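Prefoldin beta subunit 1 (Thermococcus sp., PDB 2ZQM) acts as a subunit of an archaeal molecular chaperone that stabilises a range of proteins and probably serves de novo folding without ATP. Local coordinates at residues Asp44-Leu49 against Asp69-Glu74. Sequence-based numbering, arbitrary orientation.
Sequences DEIESL and DKAVAE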
loop_
_atom_site.group_PDB
_atom_site.type_symbol
_atom_site.label_atom_id
_atom_site.label_comp_id
_atom_site.label_asym_id
_atom_site.label_seq_id
_atom_site.Cartn_x
_atom_site.Cartn_y
_atom_site.Cartn_z
ATOM N N ASP A 44 -4.468 -26.505 -6.236
ATOM C CA ASP A 44 -4.138 -27.740 -5.539
ATOM C C ASP A 44 -5.273 -28.035 -4.556
ATOM O O ASP A 44 -5.813 -29.142 -4.524
ATOM C CB ASP A 44 -2.805 -27.552 -4.797
ATOM C CG ASP A 44 -2.039 -28.854 -4.596
ATOM O OD1 ASP A 44 -1.029 -28.831 -3.851
ATOM O OD2 ASP A 44 -2.433 -29.891 -5.178
ATOM N N GLU A 45 -5.646 -27.026 -3.770
ATOM C CA GLU A 45 -6.706 -27.182 -2.792
ATOM C C GLU A 45 -8.064 -27.454 -3.395
ATOM O O GLU A 45 -8.799 -28.309 -2.907
ATOM C CB GLU A 45 -6.774 -25.949 -1.884
ATOM C CG GLU A 45 -8.036 -25.897 -1.029
ATOM C CD GLU A 45 -7.827 -25.208 0.312
ATOM O OE1 GLU A 45 -6.860 -24.424 0.449
ATOM O OE2 GLU A 45 -8.643 -25.449 1.227
ATOM N N ILE A 46 -8.416 -26.750 -4.465
ATOM C CA ILE A 46 -9.722 -26.979 -5.066
ATOM C C ILE A 46 -9.764 -28.365 -5.712
ATOM O O ILE A 46 -10.783 -29.048 -5.677
ATOM C CB ILE A 46 -10.063 -25.889 -6.125
ATOM C CG1 ILE A 46 -10.204 -24.526 -5.428
ATOM C CG2 ILE A 46 -11.344 -26.261 -6.892
ATOM C CD1 ILE A 46 -11.299 -24.466 -4.376
ATOM N N GLU A 47 -8.657 -28.791 -6.295
ATOM C CA GLU A 47 -8.654 -30.093 -6.931
ATOM C C GLU A 47 -8.830 -31.232 -5.933
ATOM O O GLU A 47 -9.302 -32.309 -6.302
ATOM C CB GLU A 47 -7.379 -30.275 -7.746
ATOM C CG GLU A 47 -7.392 -29.410 -8.998
ATOM C CD GLU A 47 -6.263 -29.724 -9.943
ATOM O OE1 GLU A 47 -5.161 -30.035 -9.458
ATOM O OE2 GLU A 47 -6.475 -29.646 -11.169
ATOM N N SER A 48 -8.480 -30.992 -4.670
ATOM C CA SER A 48 -8.621 -32.035 -3.653
ATOM C C SER A 48 -10.056 -32.208 -3.157
ATOM O O SER A 48 -10.349 -33.152 -2.424
ATOM C CB SER A 48 -7.685 -31.766 -2.462
ATOM O OG SER A 48 -8.169 -30.717 -1.640
ATOM N N LEU A 49 -10.956 -31.307 -3.551
ATOM C CA LEU A 49 -12.358 -31.389 -3.137
ATOM C C LEU A 49 -13.147 -32.494 -3.847
ATOM O O LEU A 49 -12.819 -32.876 -4.975
ATOM C CB LEU A 49 -13.071 -30.068 -3.424
ATOM C CG LEU A 49 -12.548 -28.796 -2.761
ATOM C CD1 LEU A 49 -13.323 -27.615 -3.293
ATOM C CD2 LEU A 49 -12.689 -28.902 -1.258
ATOM N N ASP A 69 -15.507 -28.066 -11.203
ATOM C CA ASP A 69 -14.868 -28.076 -12.525
ATOM C C ASP A 69 -14.655 -26.687 -13.116
ATOM O O ASP A 69 -13.624 -26.419 -13.737
ATOM C CB ASP A 69 -15.670 -28.946 -13.506
ATOM C CG ASP A 69 -15.361 -30.425 -13.355
ATOM O OD1 ASP A 69 -14.697 -30.801 -12.363
ATOM O OD2 ASP A 69 -15.788 -31.207 -14.226
ATOM N N LYS A 70 -15.613 -25.793 -12.928
ATOM C CA LYS A 70 -15.454 -24.453 -13.468
ATOM C C LYS A 70 -14.364 -23.664 -12.744
ATOM O O LYS A 70 -13.593 -22.924 -13.363
ATOM C CB LYS A 70 -16.787 -23.719 -13.404
ATOM C CG LYS A 70 -17.832 -24.341 -14.305
ATOM C CD LYS A 70 -19.212 -23.751 -14.047
ATOM C CE LYS A 70 -20.258 -24.394 -14.944
ATOM N NZ LYS A 70 -21.640 -23.999 -14.546
ATOM N N ALA A 71 -14.289 -23.814 -11.429
ATOM C CA ALA A 71 -13.273 -23.095 -10.669
ATOM C C ALA A 71 -11.879 -23.604 -11.031
ATOM O O ALA A 71 -10.926 -22.827 -11.135
ATOM C CB ALA A 71 -13.529 -23.265 -9.186
ATOM N N VAL A 72 -11.767 -24.914 -11.204
ATOM C CA VAL A 72 -10.498 -25.538 -11.569
ATOM C C VAL A 72 -10.060 -24.983 -12.930
ATOM O O VAL A 72 -8.927 -24.559 -13.093
ATOM C CB VAL A 72 -10.661 -27.082 -11.643
ATOM C CG1 VAL A 72 -9.473 -27.739 -12.392
ATOM C CG2 VAL A 72 -10.742 -27.642 -10.224
ATOM N N ALA A 73 -10.980 -24.947 -13.885
ATOM C CA ALA A 73 -10.665 -24.446 -15.220
ATOM C C ALA A 73 -10.187 -23.000 -15.187
ATOM O O ALA A 73 -9.188 -22.662 -15.808
ATOM C CB ALA A 73 -11.885 -24.571 -16.124
ATOM N N GLU A 74 -10.908 -22.152 -14.458
ATOM C CA GLU A 74 -10.543 -20.750 -14.363
ATOM C C GLU A 74 -9.185 -20.571 -13.684
ATOM O O GLU A 74 -8.443 -19.660 -14.026
ATOM C CB GLU A 74 -11.644 -19.976 -13.622
ATOM C CG GLU A 74 -12.930 -19.847 -14.443
ATOM C CD GLU A 74 -14.055 -19.135 -13.705
ATOM O OE1 GLU A 74 -13.819 -18.026 -13.188
ATOM O OE2 GLU A 74 -15.179 -19.680 -13.652
#
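I46 and V72 meet methyl to methyl: CG2 of I46 lies 3.7 Å from CG2 of V72, and the CA atoms of I46 and V72, 6.7 Å apart, are the nearest CA pair of the two segments. The side chains pass side by side, running opposite ways. In I46 the touching branch stands anti to the backbone N, while CG1 (chi1 -65°) lies beside the backbone N, anti to the carbonyl carbon. The same I46 CG2 brushes CB of A71 more loosely, at 4.4 Å. No hydrogen bond crosses between 44-49 and 69-74.

E47 adds a mixed contact, methylene and carboxylate against the same valine. Its chain lies roughly perpendicular to V72, with its methylene CG 4.0 Å from V72 CG2. Extended beyond CG, the chain carries carboxylate OE2 to 3.8 Å from V72 CG1, and the two valine methyls therefore meet different parts of one glutamate. This is the end of the prefoldin beta coiled coil remote from the chain termini, near the ends of helix 6-47 and helix 68-111 that the hairpin of strands 55-59 and 62-66 joins. L62 of the second subunit packs on both I46 and A71, placing this apolar patch at the subunit interface.

Within 44-49, E45 O accepts both S48 N and S48 OG, the hydroxyl at 2.8 Å; the two donors approach from the same face of the carbonyl plane, OG tilted 24° from it. K68 NZ bonds E47 O and L49 O, tying the outgoing chain to the start of the returning helix.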